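PDB 4JJA: hypothetical protein, which probably acts as a peptidoglycan beta-N-acetylmuramidase, although its function has not been firmly established. Local coordinates for residues S122-M127 with R187-S192; Y211-P216 with K225-Y230; S218-N223 with P272-P277. One frame throughout, in Å; residues are numbered along the deposited sequence. Where two conformers were deposited one is given.

Contact 1 (S122-M127 with R187-S192)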
ATOM      1  N   SER A 122       9.656  -2.507  -0.781  1.00 14.05           N
ATOM      2  CA  SER A 122      10.871  -1.724  -0.537  1.00 14.52           C
ATOM      3  C   SER A 122      11.358  -1.949   0.900  1.00 13.93           C
ATOM      4  O   SER A 122      12.539  -2.038   1.156  1.00 13.91           O
ATOM      5  CB  SER A 122      10.634  -0.240  -0.808  1.00 16.09           C
ATOM      6  OG  SER A 122      10.384  -0.001  -2.173  1.00 21.70           O
HETATM    7  N   MSE A 123      10.431  -1.979   1.851  1.00 12.68           N
HETATM    8  CA  MSE A 123      10.789  -2.164   3.234  1.00 11.71           C
HETATM    9  C   MSE A 123      11.442  -3.531   3.436  1.00 11.97           C
HETATM   10  O   MSE A 123      12.431  -3.623   4.127  1.00 13.24           O
HETATM   11  CB  MSE A 123       9.537  -2.074   4.108  1.00 11.27           C
HETATM   12  CG  MSE A 123       9.839  -2.227   5.606  1.00 13.48           C
HETATM   13 SE   MSE A 123       8.353  -2.088   6.760  0.75 10.79          SE
HETATM   14  CE  MSE A 123       7.566  -3.767   6.345  1.00 15.37           C
ATOM     15  N   VAL A 124      10.897  -4.578   2.816  1.00 12.48           N
ATOM     16  CA  VAL A 124      11.480  -5.915   2.914  1.00 13.56           C
ATOM     17  C   VAL A 124      12.904  -5.943   2.338  1.00 13.12           C
ATOM     18  O   VAL A 124      13.792  -6.583   2.929  1.00 15.37           O
ATOM     19  CB  VAL A 124      10.600  -6.997   2.261  1.00 15.00           C
ATOM     20  CG1 VAL A 124      11.335  -8.322   2.142  1.00 17.89           C
ATOM     21  CG2 VAL A 124       9.342  -7.146   3.062  1.00 15.88           C
ATOM     22  N   ARG A 125      13.121  -5.243   1.224  1.00 14.15           N
ATOM     23  CA  ARG A 125      14.460  -5.092   0.618  0.50 14.77           C
ATOM     24  C   ARG A 125      15.437  -4.470   1.627  1.00 14.10           C
ATOM     25  O   ARG A 125      16.578  -4.901   1.798  1.00 15.39           O
ATOM     26  CB  ARG A 125      14.345  -4.202  -0.641  0.50 16.11           C
ATOM     27  CG  ARG A 125      15.556  -4.168  -1.573  0.50 20.36           C
ATOM     28  CD  ARG A 125      15.355  -5.177  -2.724  0.50 26.46           C
ATOM     29  NE  ARG A 125      14.530  -4.618  -3.791  0.50 31.17           N
ATOM     30  CZ  ARG A 125      13.556  -5.272  -4.428  0.50 32.86           C
ATOM     31  NH1 ARG A 125      13.265  -6.527  -4.103  0.50 34.77           N
ATOM     32  NH2 ARG A 125      12.868  -4.664  -5.384  0.50 34.09           N
ATOM     33  N   LEU A 126      14.987  -3.406   2.288  1.00 13.07           N
ATOM     34  CA  LEU A 126      15.811  -2.726   3.254  1.00 12.96           C
ATOM     35  C   LEU A 126      16.046  -3.575   4.505  1.00 12.89           C
ATOM     36  O   LEU A 126      17.154  -3.548   5.067  1.00 13.66           O
ATOM     37  CB  LEU A 126      15.150  -1.413   3.608  1.00 14.27           C
ATOM     38  CG  LEU A 126      15.207  -0.358   2.502  1.00 17.03           C
ATOM     39  CD1 LEU A 126      14.248   0.781   2.837  1.00 17.87           C
ATOM     40  CD2 LEU A 126      16.662   0.153   2.348  1.00 20.17           C
HETATM   41  N   MSE A 127      15.048  -4.347   4.921  1.00 11.84           N
HETATM   42  CA  MSE A 127      15.237  -5.272   6.032  1.00 13.21           C
HETATM   43  C   MSE A 127      16.289  -6.314   5.699  1.00 14.66           C
HETATM   44  O   MSE A 127      17.095  -6.680   6.557  1.00 15.15           O
HETATM   45  CB  MSE A 127      13.924  -5.976   6.389  1.00 12.97           C
HETATM   46  CG  MSE A 127      12.925  -5.057   7.077  1.00 11.74           C
HETATM   47 SE   MSE A 127      11.220  -5.947   7.361  0.75 10.21          SE
HETATM   48  CE  MSE A 127      11.812  -7.185   8.690  1.00 13.89           C
ATOM     49  N   ARG A 187      10.090 -15.809   8.626  1.00 14.02           N
ATOM     50  CA  ARG A 187      11.275 -15.991   7.791  1.00 14.27           C
ATOM     51  C   ARG A 187      11.000 -15.722   6.332  1.00 14.46           C
ATOM     52  O   ARG A 187      11.312 -16.536   5.438  1.00 16.36           O
ATOM     53  CB  ARG A 187      11.991 -17.344   8.017  1.00 15.75           C
ATOM     54  CG  ARG A 187      12.522 -17.467   9.377  1.00 16.07           C
ATOM     55  CD  ARG A 187      13.646 -16.426   9.619  1.00 16.01           C
ATOM     56  NE  ARG A 187      14.405 -16.813  10.805  1.00 17.36           N
ATOM     57  CZ  ARG A 187      14.025 -16.560  12.048  1.00 15.97           C
ATOM     58  NH1 ARG A 187      12.886 -15.892  12.303  1.00 17.74           N
ATOM     59  NH2 ARG A 187      14.799 -16.984  13.053  1.00 16.63           N
ATOM     60  N   TRP A 188      10.450 -14.541   6.079  1.00 14.08           N
ATOM     61  CA  TRP A 188      10.155 -14.119   4.720  1.00 13.36           C
ATOM     62  C   TRP A 188      11.266 -13.288   4.068  1.00 14.79           C
ATOM     63  O   TRP A 188      11.161 -12.951   2.889  1.00 17.13           O
ATOM     64  CB  TRP A 188       8.832 -13.345   4.727  1.00 12.60           C
ATOM     65  CG  TRP A 188       7.624 -14.170   4.968  1.00 13.85           C
ATOM     66  CD1 TRP A 188       7.509 -15.515   4.886  1.00 17.02           C
ATOM     67  CD2 TRP A 188       6.326 -13.693   5.307  1.00 12.51           C
ATOM     68  NE1 TRP A 188       6.232 -15.904   5.188  1.00 14.84           N
ATOM     69  CE2 TRP A 188       5.479 -14.790   5.422  1.00 13.47           C
ATOM     70  CE3 TRP A 188       5.794 -12.433   5.524  1.00 12.62           C
ATOM     71  CZ2 TRP A 188       4.129 -14.643   5.722  1.00 13.84           C
ATOM     72  CZ3 TRP A 188       4.495 -12.287   5.817  1.00 12.91           C
ATOM     73  CH2 TRP A 188       3.659 -13.377   5.907  1.00 13.15           C
ATOM     74  N   LEU A 189      12.343 -12.966   4.786  1.00 15.77           N
ATOM     75  CA  LEU A 189      13.505 -12.385   4.132  1.00 17.11           C
ATOM     76  C   LEU A 189      14.308 -13.437   3.351  1.00 21.11           C
ATOM     77  O   LEU A 189      14.357 -14.580   3.752  1.00 20.56           O
ATOM     78  CB  LEU A 189      14.438 -11.692   5.153  1.00 16.01           C
ATOM     79  CG  LEU A 189      13.878 -10.517   5.948  1.00 15.41           C
ATOM     80  CD1 LEU A 189      14.919  -9.952   6.878  1.00 17.72           C
ATOM     81  CD2 LEU A 189      13.325  -9.447   4.998  1.00 17.08           C
ATOM     82  N   PRO A 190      15.026 -13.027   2.287  1.00 24.33           N
ATOM     83  CA  PRO A 190      16.050 -13.930   1.652  1.00 26.94           C
ATOM     84  C   PRO A 190      17.108 -14.510   2.580  1.00 29.55           C
ATOM     85  O   PRO A 190      17.568 -13.853   3.516  1.00 31.31           O
ATOM     86  CB  PRO A 190      16.750 -12.993   0.685  1.00 26.80           C
ATOM     87  CG  PRO A 190      15.730 -12.015   0.308  1.00 25.53           C
ATOM     88  CD  PRO A 190      14.903 -11.751   1.576  1.00 24.33           C
ATOM     89  N   SER A 191      17.536 -15.742   2.305  1.00 32.42           N
ATOM     90  CA  SER A 191      18.562 -16.420   3.118  1.00 34.51           C
ATOM     91  C   SER A 191      18.114 -16.488   4.573  1.00 34.75           C
ATOM     92  O   SER A 191      18.922 -16.707   5.479  1.00 36.61           O
ATOM     93  CB  SER A 191      19.941 -15.716   3.018  1.00 35.39           C
ATOM     94  OG  SER A 191      20.507 -15.840   1.720  1.00 38.55           O
ATOM     95  N   SER A 192      16.812 -16.271   4.780  1.00 34.87           N
ATOM     96  CA  SER A 192      16.162 -16.441   6.066  1.00 33.34           C
ATOM     97  C   SER A 192      16.868 -15.749   7.221  1.00 30.32           C
ATOM     98  O   SER A 192      16.931 -16.248   8.339  1.00 28.95           O
ATOM     99  CB  SER A 192      15.978 -17.918   6.319  1.00 34.14           C
ATOM    100  OG  SER A 192      15.365 -18.466   5.161  1.00 38.95           O
TER
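L189 brings both branches of its side chain against helix 119-132, where V124 and M127, three residues apart, occupy the same flank. That helix is the crossover between the adjacent parallel strands 104-107 and 136-140 of the Rossmann-like sheet, and R187-S192 belongs to the loop leading from helix 176-185 to the edge strand 197-200. R187 closes helix 176-185 as a Schellman motif with a positive phi of 58°, and its NH1 is hydrogen-bonded to the backbone oxygen of N184. The indole of W188 leads away from helix 119-132, and the backbone oxygen of W188 is hydrogen-bonded to a glycerol probably left from crystallisation.

L189 follows and carries the contact. With CG anti to the carbonyl carbon (chi1 -62°), the leucine fork extends to the helix. CD2 takes the middle position: it lies 3.6 Å from V124 O, 3.7 Å from V124 CG1 and 3.8 Å from M127 CB. L189 CD1 lies 3.9 Å from M127 O, toward the later turn of the helix. V124 and L189 pass alongside in opposite directions rather than meeting end on; V124 presents CG1 because that methyl is anti to the backbone N (chi1 169°). M127, a selenomethionine, touches L189 through its root, and helix 176-185 joins the packing through V183, which meets both side chains, and N184, which meets M127.

Beyond L189 the chain turns off toward strand 197-200. Since every close approach joins methyl or methylene carbon to carbon, or carbon to a helix carbonyl oxygen, the union probably rests mainly on van der Waals fit and the burial of apolar carbon, with no directional polar bond to set its register.

Contact 2 (Y211-P216 with K225-Y230)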
ATOM      1  N   TYR A 211      -8.596   5.603  10.611  1.00  8.59           N
ATOM      2  CA  TYR A 211      -7.727   6.739  10.427  1.00  8.54           C
ATOM      3  C   TYR A 211      -7.831   7.277   9.042  1.00  8.32           C
ATOM      4  O   TYR A 211      -7.781   6.517   8.076  1.00  9.38           O
ATOM      5  CB  TYR A 211      -6.309   6.353  10.740  1.00  9.07           C
ATOM      6  CG  TYR A 211      -5.275   7.445  10.561  1.00  8.18           C
ATOM      7  CD1 TYR A 211      -5.063   8.430  11.516  1.00  9.71           C
ATOM      8  CD2 TYR A 211      -4.435   7.454   9.452  1.00  8.19           C
ATOM      9  CE1 TYR A 211      -4.072   9.361  11.352  1.00 11.18           C
ATOM     10  CE2 TYR A 211      -3.433   8.364   9.296  1.00  8.90           C
ATOM     11  CZ  TYR A 211      -3.235   9.316  10.275  1.00 10.46           C
ATOM     12  OH  TYR A 211      -2.203  10.227  10.067  1.00 12.04           O
ATOM     13  N   ARG A 212      -7.887   8.603   8.927  1.00  8.88           N
ATOM     14  CA  ARG A 212      -7.965   9.304   7.650  0.70  8.58           C
ATOM     15  C   ARG A 212      -6.643   9.989   7.366  1.00  9.18           C
ATOM     16  O   ARG A 212      -6.058  10.596   8.252  1.00 10.66           O
ATOM     17  CB  ARG A 212      -9.104  10.324   7.691  0.70 10.26           C
ATOM     18  CG  ARG A 212     -10.428   9.648   7.804  0.70  9.54           C
ATOM     19  CD  ARG A 212     -11.605  10.556   7.783  0.70 10.09           C
ATOM     20  NE  ARG A 212     -11.984  11.089   6.523  0.70  9.80           N
ATOM     21  CZ  ARG A 212     -12.857  10.519   5.696  0.70 12.00           C
ATOM     22  NH1 ARG A 212     -13.412   9.355   5.947  0.70 11.55           N
ATOM     23  NH2 ARG A 212     -13.173  11.166   4.615  0.70 13.65           N
ATOM     24  N   LEU A 213      -6.147   9.834   6.163  1.00  9.61           N
ATOM     25  CA  LEU A 213      -4.821  10.272   5.805  1.00 10.00           C
ATOM     26  C   LEU A 213      -4.844  11.771   5.523  1.00 10.10           C
ATOM     27  O   LEU A 213      -5.605  12.224   4.694  1.00 12.05           O
ATOM     28  CB  LEU A 213      -4.349   9.553   4.540  1.00 10.78           C
ATOM     29  CG  LEU A 213      -3.770   8.172   4.772  1.00 13.63           C
ATOM     30  CD1 LEU A 213      -4.544   7.194   5.544  1.00 16.37           C
ATOM     31  CD2 LEU A 213      -3.300   7.586   3.482  1.00 14.10           C
ATOM     32  N   PRO A 214      -3.988  12.545   6.195  1.00 10.88           N
ATOM     33  CA  PRO A 214      -3.974  13.986   5.928  1.00 11.84           C
ATOM     34  C   PRO A 214      -3.376  14.354   4.591  1.00 11.35           C
ATOM     35  O   PRO A 214      -3.715  15.425   4.046  1.00 12.26           O
ATOM     36  CB  PRO A 214      -3.121  14.527   7.082  1.00 14.52           C
ATOM     37  CG  PRO A 214      -2.193  13.341   7.475  1.00 13.05           C
ATOM     38  CD  PRO A 214      -3.075  12.161   7.311  1.00 11.56           C
ATOM     39  N   ILE A 215      -2.464  13.511   4.087  1.00 10.94           N
ATOM     40  CA  ILE A 215      -1.634  13.787   2.901  1.00 11.13           C
ATOM     41  C   ILE A 215      -1.879  12.618   1.910  1.00 10.46           C
ATOM     42  O   ILE A 215      -1.739  11.447   2.285  1.00 10.96           O
ATOM     43  CB  ILE A 215      -0.103  13.855   3.276  1.00 11.31           C
ATOM     44  CG1 ILE A 215       0.151  14.970   4.325  1.00 12.91           C
ATOM     45  CG2 ILE A 215       0.759  13.992   2.048  1.00 13.00           C
ATOM     46  CD1 ILE A 215       1.591  15.056   4.848  1.00 17.56           C
ATOM     47  N   PRO A 216      -2.170  12.928   0.633  1.00 10.76           N
ATOM     48  CA  PRO A 216      -2.413  11.814  -0.310  1.00 11.23           C
ATOM     49  C   PRO A 216      -1.188  10.942  -0.477  1.00 10.18           C
ATOM     50  O   PRO A 216      -0.112  11.446  -0.766  1.00 11.48           O
ATOM     51  CB  PRO A 216      -2.718  12.542  -1.648  1.00 11.56           C
ATOM     52  CG  PRO A 216      -2.003  13.876  -1.470  1.00 13.00           C
ATOM     53  CD  PRO A 216      -2.223  14.246  -0.036  1.00 11.69           C
ATOM     54  N   LYS A 225     -12.403   7.965  -0.017  1.00 11.72           N
ATOM     55  CA  LYS A 225     -13.264   7.161  -0.828  1.00 11.65           C
ATOM     56  C   LYS A 225     -12.431   6.277  -1.772  1.00  9.17           C
ATOM     57  O   LYS A 225     -12.668   5.070  -1.905  1.00  9.70           O
ATOM     58  CB  LYS A 225     -14.241   8.020  -1.644  1.00 13.41           C
ATOM     59  CG  LYS A 225     -15.475   7.308  -2.088  1.00 15.60           C
ATOM     60  CD  LYS A 225     -16.481   7.152  -0.925  1.00 17.81           C
ATOM     61  CE  LYS A 225     -17.186   8.437  -0.539  1.00 20.12           C
ATOM     62  NZ  LYS A 225     -17.882   8.157   0.732  1.00 19.44           N
ATOM     63  N   ALA A 226     -11.443   6.897  -2.409  1.00  9.63           N
ATOM     64  CA  ALA A 226     -10.560   6.179  -3.328  1.00  8.66           C
ATOM     65  C   ALA A 226      -9.813   5.100  -2.544  1.00  8.88           C
ATOM     66  O   ALA A 226      -9.646   3.992  -3.009  1.00  8.75           O
ATOM     67  CB  ALA A 226      -9.575   7.161  -3.956  1.00  9.52           C
ATOM     68  N   ILE A 227      -9.318   5.426  -1.352  1.00  7.95           N
ATOM     69  CA  ILE A 227      -8.532   4.478  -0.519  1.00  7.77           C
ATOM     70  C   ILE A 227      -9.398   3.305  -0.109  1.00  8.08           C
ATOM     71  O   ILE A 227      -8.929   2.176  -0.057  1.00  8.00           O
ATOM     72  CB  ILE A 227      -7.868   5.221   0.659  1.00  8.83           C
ATOM     73  CG1 ILE A 227      -6.754   6.110   0.082  1.00 10.79           C
ATOM     74  CG2 ILE A 227      -7.331   4.225   1.731  1.00 11.43           C
ATOM     75  CD1 ILE A 227      -6.161   7.079   1.010  1.00 13.81           C
ATOM     76  N   TYR A 228     -10.650   3.557   0.242  1.00  8.13           N
ATOM     77  CA  TYR A 228     -11.524   2.473   0.621  1.00  8.11           C
ATOM     78  C   TYR A 228     -11.981   1.598  -0.533  1.00  7.08           C
ATOM     79  O   TYR A 228     -12.207   0.405  -0.369  1.00  8.36           O
ATOM     80  CB  TYR A 228     -12.734   2.981   1.401  1.00  9.35           C
ATOM     81  CG  TYR A 228     -12.399   3.649   2.726  1.00  8.54           C
ATOM     82  CD1 TYR A 228     -11.485   3.075   3.625  1.00  8.99           C
ATOM     83  CD2 TYR A 228     -13.058   4.775   3.144  1.00  8.81           C
ATOM     84  CE1 TYR A 228     -11.200   3.636   4.853  1.00  8.63           C
ATOM     85  CE2 TYR A 228     -12.797   5.359   4.387  1.00  8.88           C
ATOM     86  CZ  TYR A 228     -11.878   4.814   5.251  1.00  9.38           C
ATOM     87  OH  TYR A 228     -11.630   5.385   6.470  1.00 10.29           O
ATOM     88  N   LEU A 229     -12.155   2.201  -1.704  1.00  7.69           N
ATOM     89  CA  LEU A 229     -12.518   1.467  -2.919  1.00  7.67           C
ATOM     90  C   LEU A 229     -11.357   0.760  -3.608  1.00  7.81           C
ATOM     91  O   LEU A 229     -11.560  -0.191  -4.344  1.00  7.98           O
ATOM     92  CB  LEU A 229     -13.226   2.419  -3.910  1.00  7.78           C
ATOM     93  CG  LEU A 229     -14.679   2.753  -3.571  1.00  8.88           C
ATOM     94  CD1 LEU A 229     -15.158   3.908  -4.449  1.00 10.56           C
ATOM     95  CD2 LEU A 229     -15.551   1.528  -3.740  1.00 11.16           C
ATOM     96  N   TYR A 230     -10.126   1.211  -3.333  1.00  7.71           N
ATOM     97  CA  TYR A 230      -8.936   0.719  -3.960  1.00  7.20           C
ATOM     98  C   TYR A 230      -8.840  -0.820  -3.984  1.00  8.28           C
ATOM     99  O   TYR A 230      -8.494  -1.380  -5.055  1.00  7.83           O
ATOM    100  CB  TYR A 230      -7.717   1.426  -3.337  1.00  8.72           C
ATOM    101  CG  TYR A 230      -6.372   1.102  -3.888  1.00  7.76           C
ATOM    102  CD1 TYR A 230      -5.985   1.473  -5.160  1.00  9.33           C
ATOM    103  CD2 TYR A 230      -5.417   0.528  -3.087  1.00  9.38           C
ATOM    104  CE1 TYR A 230      -4.725   1.175  -5.655  1.00  9.23           C
ATOM    105  CE2 TYR A 230      -4.153   0.231  -3.557  1.00  9.90           C
ATOM    106  CZ  TYR A 230      -3.813   0.520  -4.845  1.00  8.75           C
ATOM    107  OH  TYR A 230      -2.541   0.204  -5.294  1.00 10.86           O
TER
HETATM  108  O   HOH W   1      -9.545   4.385   7.747  1.00  9.58           O
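L213 overlaps I227 methyl to methyl, CD2 of the leucine standing 3.8 Å from CD1 of the isoleucine. The loop Y211-P216 follows the last strand, 197-200, of the Rossmann-like parallel sheet, and the chain then enters helix 224-233, so the contact folds the linking chain back on the helix it leads into. The two side chains cross obliquely. I227 holds CD1 out in an extended chain (chi2 169°), and L213, whose bond from the backbone points toward the helix, meets it there. Q110 and P145 also touch L213, which places this apolar pair beside the loops of the N-terminal sheet.

The charged part lies at the outer margin. In the conformer described, R212 NH1 comes to 4.3 Å from Y228 CE2, at the edge of the tyrosine ring and near its plane. The guanidinium stands obliquely to that carbon, so this is loose packing and not a cation-pi stack. Its strong partner is D294, whose OD2 takes a salt bridge from R212 NH1 and whose OD1 takes one from K225 NZ, a shared carboxylate that would offset the like charges of R212 NH2 and K225 NZ, 6.8 Å apart. Y228 also meets W298 edge-to-face, tying its ring to helix 294-300.

A single water completes the polar link between loop and helix. It donates to Y211 O at 2.8 Å, and, lying in the plane of the Y228 ring, accepts the proton of Y228 OH at 2.6 Å.

Contact 3 (S218-N223 with P272-P277)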
ATOM      1  N   SER A 218      -0.486   8.663  -2.774  1.00 10.80           N
ATOM      2  CA  SER A 218      -0.158   8.630  -4.194  1.00 10.87           C
ATOM      3  C   SER A 218      -1.079   9.634  -4.863  1.00  9.36           C
ATOM      4  O   SER A 218      -2.170   9.879  -4.370  1.00  9.93           O
ATOM      5  CB  SER A 218      -0.495   7.275  -4.839  1.00 13.59           C
ATOM      6  OG  SER A 218       0.185   6.228  -4.267  1.00 19.27           O
ATOM      7  N   PRO A 219      -0.696  10.193  -6.025  1.00 10.14           N
ATOM      8  CA  PRO A 219      -1.530  11.284  -6.583  1.00 10.12           C
ATOM      9  C   PRO A 219      -2.987  10.860  -6.875  1.00 10.12           C
ATOM     10  O   PRO A 219      -3.922  11.642  -6.722  1.00 10.17           O
ATOM     11  CB  PRO A 219      -0.782  11.659  -7.844  1.00 11.12           C
ATOM     12  CG  PRO A 219       0.681  11.431  -7.456  1.00 13.25           C
ATOM     13  CD  PRO A 219       0.642  10.167  -6.642  1.00 11.53           C
ATOM     14  N   ASN A 220      -3.154   9.628  -7.361  1.00  9.35           N
ATOM     15  CA  ASN A 220      -4.475   9.119  -7.759  1.00  9.59           C
ATOM     16  C   ASN A 220      -5.221   8.401  -6.635  1.00  9.17           C
ATOM     17  O   ASN A 220      -6.226   7.771  -6.885  1.00 10.26           O
ATOM     18  CB  ASN A 220      -4.399   8.291  -9.067  1.00 11.20           C
ATOM     19  CG  ASN A 220      -4.130   9.185 -10.239  1.00 11.63           C
ATOM     20  OD1 ASN A 220      -4.984   9.954 -10.627  1.00 13.38           O
ATOM     21  ND2 ASN A 220      -2.910   9.162 -10.745  1.00 13.69           N
ATOM     22  N   LEU A 221      -4.759   8.576  -5.401  1.00  9.81           N
ATOM     23  CA  LEU A 221      -5.523   8.212  -4.197  1.00  9.97           C
ATOM     24  C   LEU A 221      -5.782   9.483  -3.412  1.00 11.23           C
ATOM     25  O   LEU A 221      -5.215   9.720  -2.333  1.00 11.86           O
ATOM     26  CB  LEU A 221      -4.768   7.155  -3.358  1.00  9.94           C
ATOM     27  CG  LEU A 221      -4.637   5.788  -4.014  1.00 10.97           C
ATOM     28  CD1 LEU A 221      -3.741   4.889  -3.160  1.00 11.05           C
ATOM     29  CD2 LEU A 221      -6.019   5.152  -4.209  1.00 11.74           C
ATOM     30  N   PRO A 222      -6.640  10.360  -3.967  1.00 11.54           N
ATOM     31  CA  PRO A 222      -6.671  11.717  -3.451  1.00 12.91           C
ATOM     32  C   PRO A 222      -7.495  11.851  -2.210  1.00 12.69           C
ATOM     33  O   PRO A 222      -7.368  12.908  -1.555  1.00 16.85           O
ATOM     34  CB  PRO A 222      -7.316  12.504  -4.583  1.00 13.24           C
ATOM     35  CG  PRO A 222      -8.182  11.498  -5.247  1.00 12.82           C
ATOM     36  CD  PRO A 222      -7.352  10.249  -5.252  1.00 11.90           C
ATOM     37  N   ASN A 223      -8.384  10.908  -1.936  1.00 12.40           N
ATOM     38  CA  ASN A 223      -9.330  10.994  -0.841  1.00 12.07           C
ATOM     39  C   ASN A 223      -9.573   9.610  -0.202  1.00 11.11           C
ATOM     40  O   ASN A 223      -9.069   8.587  -0.685  1.00 10.88           O
ATOM     41  CB  ASN A 223     -10.639  11.687  -1.270  1.00 13.52           C
ATOM     42  CG  ASN A 223     -11.389  10.912  -2.335  1.00 12.81           C
ATOM     43  OD1 ASN A 223     -11.125   9.754  -2.543  1.00 15.53           O
ATOM     44  ND2 ASN A 223     -12.293  11.552  -3.011  1.00 14.72           N
ATOM     45  N   PRO A 272      -1.227  16.058 -15.014  1.00 11.37           N
ATOM     46  CA  PRO A 272       0.007  15.685 -14.294  1.00 11.70           C
ATOM     47  C   PRO A 272      -0.243  14.525 -13.337  1.00 12.18           C
ATOM     48  O   PRO A 272      -1.182  14.549 -12.559  1.00 13.42           O
ATOM     49  CB  PRO A 272       0.366  16.960 -13.524  1.00 12.24           C
ATOM     50  CG  PRO A 272      -0.225  18.029 -14.394  1.00 11.67           C
ATOM     51  CD  PRO A 272      -1.576  17.473 -14.831  1.00 12.34           C
ATOM     52  N   GLY A 273       0.616  13.519 -13.383  1.00 12.72           N
ATOM     53  CA  GLY A 273       0.461  12.270 -12.644  1.00 13.21           C
ATOM     54  C   GLY A 273      -0.525  11.268 -13.222  1.00 13.16           C
ATOM     55  O   GLY A 273      -0.751  10.195 -12.645  1.00 14.87           O
ATOM     56  N   ALA A 274      -1.113  11.631 -14.352  1.00 13.36           N
ATOM     57  CA  ALA A 274      -1.930  10.722 -15.164  1.00 14.27           C
ATOM     58  C   ALA A 274      -1.811  11.189 -16.628  1.00 14.88           C
ATOM     59  O   ALA A 274      -2.796  11.582 -17.262  1.00 15.27           O
ATOM     60  CB  ALA A 274      -3.390  10.672 -14.677  1.00 14.69           C
ATOM     61  N   LYS A 275      -0.574  11.231 -17.130  1.00 16.04           N
ATOM     62  CA  LYS A 275      -0.268  11.814 -18.441  0.50 17.09           C
ATOM     63  C   LYS A 275      -0.703  10.937 -19.627  1.00 17.59           C
ATOM     64  O   LYS A 275      -1.126  11.430 -20.666  1.00 18.25           O
ATOM     65  CB  LYS A 275       1.245  12.059 -18.521  0.50 17.83           C
ATOM     66  CG  LYS A 275       1.738  12.788 -19.767  0.50 20.15           C
ATOM     67  CD  LYS A 275       3.259  12.912 -19.783  0.50 22.33           C
ATOM     68  CE  LYS A 275       3.742  13.482 -21.123  0.50 23.72           C
ATOM     69  NZ  LYS A 275       5.191  13.809 -21.120  0.50 25.66           N
ATOM     70  N   ASN A 276      -0.553   9.647 -19.479  1.00 17.87           N
ATOM     71  CA  ASN A 276      -0.826   8.757 -20.589  0.80 18.20           C
ATOM     72  C   ASN A 276      -1.790   7.683 -19.996  1.00 19.28           C
ATOM     73  O   ASN A 276      -1.452   6.478 -20.019  1.00 21.89           O
ATOM     74  CB  ASN A 276       0.529   8.185 -21.246  0.80 18.31           C
ATOM     75  CG  ASN A 276       1.600   9.298 -21.779  0.80 19.22           C
ATOM     76  OD1 ASN A 276       1.224  10.327 -22.404  0.80 23.89           O
ATOM     77  ND2 ASN A 276       2.929   9.050 -21.587  0.80 18.00           N
ATOM     78  N   PRO A 277      -2.991   8.097 -19.444  1.00 17.82           N
ATOM     79  CA  PRO A 277      -3.858   7.209 -18.728  1.00 17.12           C
ATOM     80  C   PRO A 277      -4.590   6.230 -19.661  1.00 16.06           C
ATOM     81  O   PRO A 277      -4.717   6.498 -20.858  1.00 16.19           O
ATOM     82  CB  PRO A 277      -4.869   8.157 -18.022  1.00 17.49           C
ATOM     83  CG  PRO A 277      -5.015   9.280 -18.984  1.00 17.39           C
ATOM     84  CD  PRO A 277      -3.607   9.457 -19.516  1.00 17.65           C
TER
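N220 extends its amide toward G273, joining a type I beta turn, S218 to L221, to the loop between strands 265-266 and 284-288. The turn lies in the chain between strand 197-200 and helix 224-233; the loop belongs to the three-stranded antiparallel sheet of the C-terminal region. The polar link is one weak hydrogen bond: N220 ND2 gives a proton to G273 O at 3.1 Å, and the N-H...O angle of 134° is well short of straight. The amide is placed there by a side chain that leaves the turn toward the loop, with CG anti to the carbonyl carbon (chi1 -71°).

Packing is modest (99 Å² in all) and falls mainly on N220 and the backbone of G273. A274 CB lies 4.2 Å from N220 ND2, and G273, whose positive phi of 78° suits glycine, faces the turn with backbone alone. R245 and P250 also touch N220, and a probable crystallisation glycerol lies about 4 Å from its side chain.

Other hydrogen bonds fix the shape of S218-N223 itself. Past the turn, N223 is the N-cap of helix 224-233, its OD1 accepting from A226 N. The turn is closed by L221 N to S218 O at 3.1 Å.

How the contacts relate
Contact 1 comes first along the chain and closes before the others open; its centre is about 27 Å from that of contact 2 and about 29 Å from that of contact 3, on the opposite side of the chain's centre. It sets helix 119-132 against the loop that leads from helix 176-185 to edge strand 197-200. Contacts 2 and 3 have alternating segments, centres about 14 Å apart, and touch directly: L221 CD2 of contact 3 packs 3.8 Å from Y230 CD1 of contact 2. Both use the run between strand 197-200 and helix 224-233, where the N-terminal and C-terminal family regions meet. Contact 1 is thus internal to the sheet-bearing part, whereas contacts 2 and 3 bind the connecting chain to what follows.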